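Local atomic coordinates of twin-arginine translocation pathway signal (Rhodoferax ferrireducens, PDB entry 5IM2), a protein that probably captures small carboxylate solutes, here benzoate, as the periplasmic solute-binding component of a TRAP transporter. Residues T55-Q60 against W233-S238; Q65-V70 against I111-P116. All coordinates share one frame; numbering follows the deposited sequence.

How the interactions relate
From the N terminus, strand 49-55 runs into the loop 55-60, which leads to helix 62-78; strand 111-114 then joins the same sheet beside strand 49-55. Interaction 2 closes the shorter loop, setting helix residues 65-70 against 111-116. Interaction 1 closes the wider one, bringing 55-60 to 233-238, in the loop just after strand 228-232 of the second, six-stranded sheet. Interaction 2 is therefore nested inside interaction 1, and their centres lie about 11 Å apart. They meet directly: Thr55 OG1 is probably hydrogen-bonded to Trp113 O, and Met57 CG packs on Trp113 CZ3. One contact ties a helix to its own sheet, the other joins the two sheets' loops; both reach the benzoate.

Interaction 1 of 2, residues T55-Q60 against W233-S238; sequences TFMAPQ and WEVVPS. With BEZ (benzoic acid), chain B.
Met57 and Val235 make the direct apolar contact between these two loops, the methionine methyl CE lying 3.8 Å from Val235 CG2 where the two side chains cross at about a right angle. Bends at chi2 and chi3 (-54° and -65°) fold the thioether back and carry its end to the valine. Benzoate extends this apolar cluster. Met57 SD touches ring atom C3 of the ligand at 3.8 Å, while Val235 comes from the other loop, its CB 3.7 Å from C5. The Phe56 side chain, with CG between its backbone N and carbonyl carbon (chi1 65°), places CZ 3.8 Å from benzoate C2; the ligand atom lies at the edge of the phenyl ring, near its plane. Replacing Phe56 by an alanine removes CE1 and CZ from beside benzoate C2 and C3, which would probably open a gap there and let the ligand ring shift. Loops from two sheets thus face each other across a ligand cleft, the layout of the two-lobed periplasmic binding-protein fold, with Arg192 and Tyr118 hydrogen-bonded to the ligand. Polar links run beside the apolar ones. A water accepts from Ala58 N at 3.0 Å and donates to Ser238 OG, bridging the loops. Ser238 OG in turn donates to Val235 O at 2.9 Å, in the carbonyl plane and on a lone pair, which fixes its rotation. Glu234 OE2 lies 3.5 Å from benzoate C5; Asn62 holds Glu234 OE1 and Gln299 holds OE2, each by a hydrogen bond.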
# COMPACT_ATOMS: atom_id res chain seq x y z
N THR A 55 12.77 2.82 5.87
CA THR A 55 11.65 2.02 5.37
C THR A 55 12.05 0.55 5.34
O THR A 55 13.19 0.18 5.65
CB THR A 55 11.21 2.51 3.98
OG1 THR A 55 10.03 1.83 3.55
CG2 THR A 55 12.30 2.31 2.95
N PHE A 56 11.10 -0.29 4.93
CA PHE A 56 11.25 -1.74 4.99
C PHE A 56 11.56 -2.35 3.62
O PHE A 56 11.84 -3.56 3.53
CB PHE A 56 9.97 -2.36 5.59
CG PHE A 56 8.74 -2.16 4.74
CD1 PHE A 56 8.39 -3.07 3.76
CD2 PHE A 56 7.92 -1.05 4.90
CE1 PHE A 56 7.28 -2.88 2.96
CE2 PHE A 56 6.81 -0.86 4.10
CZ PHE A 56 6.48 -1.78 3.14
N MET A 57 11.56 -1.54 2.55
CA MET A 57 11.81 -2.02 1.21
C MET A 57 13.27 -2.42 1.04
O MET A 57 14.17 -1.80 1.62
CB MET A 57 11.46 -0.95 0.18
CG MET A 57 9.99 -0.53 0.17
SD MET A 57 8.83 -1.90 -0.01
CE MET A 57 9.24 -2.49 -1.67
N ALA A 58 13.48 -3.45 0.24
CA ALA A 58 14.82 -3.81 -0.19
C ALA A 58 15.36 -2.74 -1.13
O ALA A 58 14.61 -2.18 -1.92
CB ALA A 58 14.80 -5.14 -0.91
N PRO A 59 16.67 -2.48 -1.12
CA PRO A 59 17.20 -1.47 -2.05
C PRO A 59 17.02 -1.81 -3.52
O PRO A 59 16.88 -0.90 -4.35
CB PRO A 59 18.68 -1.37 -1.67
CG PRO A 59 18.99 -2.60 -0.95
CD PRO A 59 17.72 -3.04 -0.25
N GLN A 60 16.96 -3.09 -3.89
CA GLN A 60 16.83 -3.44 -5.30
C GLN A 60 15.38 -3.47 -5.79
O GLN A 60 15.09 -4.06 -6.83
CB GLN A 60 17.53 -4.77 -5.56
CG GLN A 60 19.06 -4.65 -5.45
CD GLN A 60 19.62 -3.44 -6.21
OE1 GLN A 60 19.35 -3.27 -7.40
NE2 GLN A 60 20.36 -2.58 -5.51
N TRP A 233 1.83 -6.82 -8.44
CA TRP A 233 2.89 -7.35 -9.29
C TRP A 233 4.22 -6.66 -9.04
O TRP A 233 5.27 -7.30 -9.11
CB TRP A 233 2.52 -7.20 -10.77
CG TRP A 233 1.78 -8.36 -11.36
CD1 TRP A 233 0.56 -8.34 -11.96
CD2 TRP A 233 2.22 -9.73 -11.42
NE1 TRP A 233 0.20 -9.59 -12.38
CE2 TRP A 233 1.20 -10.47 -12.06
CE3 TRP A 233 3.36 -10.40 -10.98
CZ2 TRP A 233 1.31 -11.84 -12.30
CZ3 TRP A 233 3.46 -11.76 -11.21
CH2 TRP A 233 2.43 -12.46 -11.87
N GLU A 234 4.20 -5.35 -8.76
CA GLU A 234 5.42 -4.57 -8.84
C GLU A 234 6.45 -5.03 -7.80
O GLU A 234 7.67 -4.95 -8.06
CB GLU A 234 5.11 -3.08 -8.71
CG GLU A 234 4.54 -2.65 -7.38
CD GLU A 234 5.58 -2.34 -6.30
OE1 GLU A 234 6.79 -2.09 -6.62
OE2 GLU A 234 5.16 -2.36 -5.12
N VAL A 235 5.99 -5.50 -6.64
CA VAL A 235 6.89 -5.81 -5.52
C VAL A 235 7.42 -7.23 -5.60
O VAL A 235 8.39 -7.55 -4.90
CB VAL A 235 6.18 -5.56 -4.18
CG1 VAL A 235 5.12 -6.62 -3.89
CG2 VAL A 235 7.20 -5.44 -3.05
N VAL A 236 6.83 -8.06 -6.45
CA VAL A 236 7.09 -9.50 -6.39
C VAL A 236 8.57 -9.81 -6.57
O VAL A 236 9.12 -10.61 -5.79
CB VAL A 236 6.21 -10.21 -7.43
CG1 VAL A 236 6.76 -11.59 -7.86
CG2 VAL A 236 4.81 -10.31 -6.93
N PRO A 237 9.27 -9.25 -7.56
CA PRO A 237 10.69 -9.61 -7.71
C PRO A 237 11.58 -9.16 -6.57
O PRO A 237 12.64 -9.75 -6.38
CB PRO A 237 11.09 -8.93 -9.02
CG PRO A 237 9.83 -8.48 -9.66
CD PRO A 237 8.80 -8.35 -8.62
N SER A 238 11.20 -8.12 -5.82
CA SER A 238 12.07 -7.62 -4.75
C SER A 238 12.17 -8.61 -3.61
O SER A 238 13.16 -8.57 -2.87
CB SER A 238 11.57 -6.26 -4.22
OG SER A 238 10.48 -6.42 -3.30
C BEZ B . 2.65 -5.41 0.99
O1 BEZ B . 1.71 -6.12 0.52
O2 BEZ B . 2.96 -5.52 2.20
C1 BEZ B . 3.41 -4.48 0.09
C2 BEZ B . 4.44 -3.70 0.61
C3 BEZ B . 5.15 -2.87 -0.25
C4 BEZ B . 4.82 -2.81 -1.59
C5 BEZ B . 3.78 -3.57 -2.10
C6 BEZ B . 3.07 -4.42 -1.25
O HOH W 1 11.30 -5.22 -0.86

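Interaction 2 of 2, residues Q65-V70 against I111-P116; sequences QNMHKV and IIWTIP. With BEZ (benzoic acid), chain B.
An edge-to-face aromatic contact, buried between helix 62-78 and strand 111-114, sets the edge of His68 against the indole face of Trp113. The imidazole arrives almost upright, its plane at 73° to the five-membered ring and the centroids 4.4 Å apart. His68 NE2 leads the approach, 3.1 Å from Trp113 CD2 and displaced toward the rim of the indole, while His68 CE1 lies 3.4 Å from Trp113 CE3, just beyond the rim of the six-membered ring. The Trp113 side chain leaves the strand toward the helix, and with CG anti to the backbone N (chi1 -177°) the indole meets it. Met67, on the same helix, adds a looser apolar touch, CE to Trp113 CZ2 at 4.2 Å. Here a helix packs on the mixed five-stranded sheet of one lobe, as in the alpha/beta lobes of periplasmic binding proteins. Phe263, from the neighbouring strand 262-267, stacks on Trp113, and Gln166 OE1 takes the hydrogen bond of the indole NE1, so the buried N-H is satisfied. Phe53 meets His68 edge-to-face. Beyond the end of strand 111-114 the chain turns to the ligand, and Ile115 CD1 comes within 3.5 Å of benzoate O2, an apolar methyl beside the carboxylate.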
# COMPACT_ATOMS: atom_id res chain seq x y z
N GLN A 65 14.08 2.25 -5.75
CA GLN A 65 14.82 2.81 -6.87
C GLN A 65 14.05 3.91 -7.57
O GLN A 65 14.63 4.94 -7.96
CB GLN A 65 15.18 1.70 -7.87
CG GLN A 65 16.13 0.64 -7.38
CD GLN A 65 17.53 1.14 -7.22
OE1 GLN A 65 17.97 2.02 -7.96
NE2 GLN A 65 18.26 0.58 -6.25
N ASN A 66 12.74 3.73 -7.76
CA ASN A 66 11.97 4.62 -8.62
C ASN A 66 11.01 5.53 -7.88
O ASN A 66 10.44 6.43 -8.52
CB ASN A 66 11.17 3.80 -9.63
CG ASN A 66 12.05 3.01 -10.54
OD1 ASN A 66 13.09 3.51 -11.02
ND2 ASN A 66 11.69 1.76 -10.77
N MET A 67 10.82 5.33 -6.58
CA MET A 67 10.01 6.23 -5.77
C MET A 67 10.82 6.91 -4.69
O MET A 67 10.97 8.13 -4.71
CB MET A 67 8.82 5.46 -5.17
CG MET A 67 7.91 4.94 -6.25
SD MET A 67 6.80 3.61 -5.74
CE MET A 67 5.97 4.40 -4.38
N HIS A 68 11.41 6.13 -3.77
CA HIS A 68 12.13 6.72 -2.64
C HIS A 68 13.37 7.50 -3.06
O HIS A 68 13.52 8.66 -2.69
CB HIS A 68 12.48 5.62 -1.65
CG HIS A 68 11.27 5.06 -1.00
ND1 HIS A 68 11.31 4.03 -0.09
CD2 HIS A 68 9.97 5.40 -1.13
CE1 HIS A 68 10.08 3.75 0.30
NE2 HIS A 68 9.25 4.58 -0.31
N LYS A 69 14.28 6.87 -3.81
CA LYS A 69 15.49 7.57 -4.25
C LYS A 69 15.15 8.75 -5.14
O LYS A 69 15.81 9.80 -5.08
CB LYS A 69 16.43 6.63 -4.99
CG LYS A 69 17.19 5.68 -4.05
CD LYS A 69 18.13 4.77 -4.79
CE LYS A 69 19.30 5.50 -5.36
NZ LYS A 69 20.33 4.53 -5.81
N VAL A 70 14.14 8.60 -5.98
CA VAL A 70 13.75 9.68 -6.86
C VAL A 70 13.21 10.87 -6.07
O VAL A 70 13.54 12.02 -6.35
CB VAL A 70 12.74 9.15 -7.89
CG1 VAL A 70 12.16 10.27 -8.71
CG2 VAL A 70 13.41 8.13 -8.79
N ILE A 111 11.87 10.77 8.47
CA ILE A 111 10.86 10.45 7.47
C ILE A 111 10.78 8.94 7.31
O ILE A 111 11.80 8.25 7.23
CB ILE A 111 11.16 11.10 6.09
CG1 ILE A 111 11.17 12.62 6.22
CG2 ILE A 111 10.16 10.63 5.05
CD1 ILE A 111 11.78 13.29 4.99
N ILE A 112 9.55 8.41 7.27
CA ILE A 112 9.30 7.00 7.02
C ILE A 112 8.27 6.85 5.90
O ILE A 112 7.48 7.75 5.62
CB ILE A 112 8.86 6.24 8.31
CG1 ILE A 112 7.56 6.79 8.89
CG2 ILE A 112 9.95 6.37 9.33
CD1 ILE A 112 6.32 6.10 8.41
N TRP A 113 8.30 5.67 5.25
CA TRP A 113 7.28 5.24 4.31
C TRP A 113 6.84 3.85 4.76
O TRP A 113 7.68 2.94 4.89
CB TRP A 113 7.82 5.20 2.87
CG TRP A 113 6.87 4.84 1.77
CD1 TRP A 113 6.07 5.70 1.07
CD2 TRP A 113 6.68 3.55 1.19
NE1 TRP A 113 5.37 5.01 0.10
CE2 TRP A 113 5.75 3.70 0.13
CE3 TRP A 113 7.20 2.28 1.45
CZ2 TRP A 113 5.32 2.64 -0.65
CZ3 TRP A 113 6.77 1.23 0.68
CH2 TRP A 113 5.86 1.41 -0.36
N THR A 114 5.56 3.72 5.09
CA THR A 114 5.05 2.48 5.66
C THR A 114 3.60 2.25 5.23
O THR A 114 2.96 3.12 4.64
CB THR A 114 5.15 2.50 7.20
OG1 THR A 114 5.03 1.16 7.71
CG2 THR A 114 4.05 3.40 7.82
N ILE A 115 3.11 1.05 5.51
CA ILE A 115 1.69 0.73 5.42
C ILE A 115 1.05 0.99 6.78
O ILE A 115 1.41 0.31 7.77
CB ILE A 115 1.48 -0.73 4.98
CG1 ILE A 115 1.99 -0.91 3.54
CG2 ILE A 115 0.02 -1.16 5.11
CD1 ILE A 115 1.79 -2.29 2.89
N PRO A 116 0.10 1.95 6.90
CA PRO A 116 -0.58 2.17 8.19
C PRO A 116 -1.12 0.90 8.82
O PRO A 116 -0.93 0.71 10.02
CB PRO A 116 -1.68 3.17 7.83
CG PRO A 116 -1.10 3.93 6.63
CD PRO A 116 -0.39 2.87 5.86
C BEZ B . 2.65 -5.41 0.99
O1 BEZ B . 1.71 -6.12 0.52
O2 BEZ B . 2.96 -5.52 2.20
C1 BEZ B . 3.41 -4.48 0.09
C2 BEZ B . 4.44 -3.70 0.61
C3 BEZ B . 5.15 -2.87 -0.25
C4 BEZ B . 4.82 -2.81 -1.59
C5 BEZ B . 3.78 -3.57 -2.10
C6 BEZ B . 3.07 -4.42 -1.25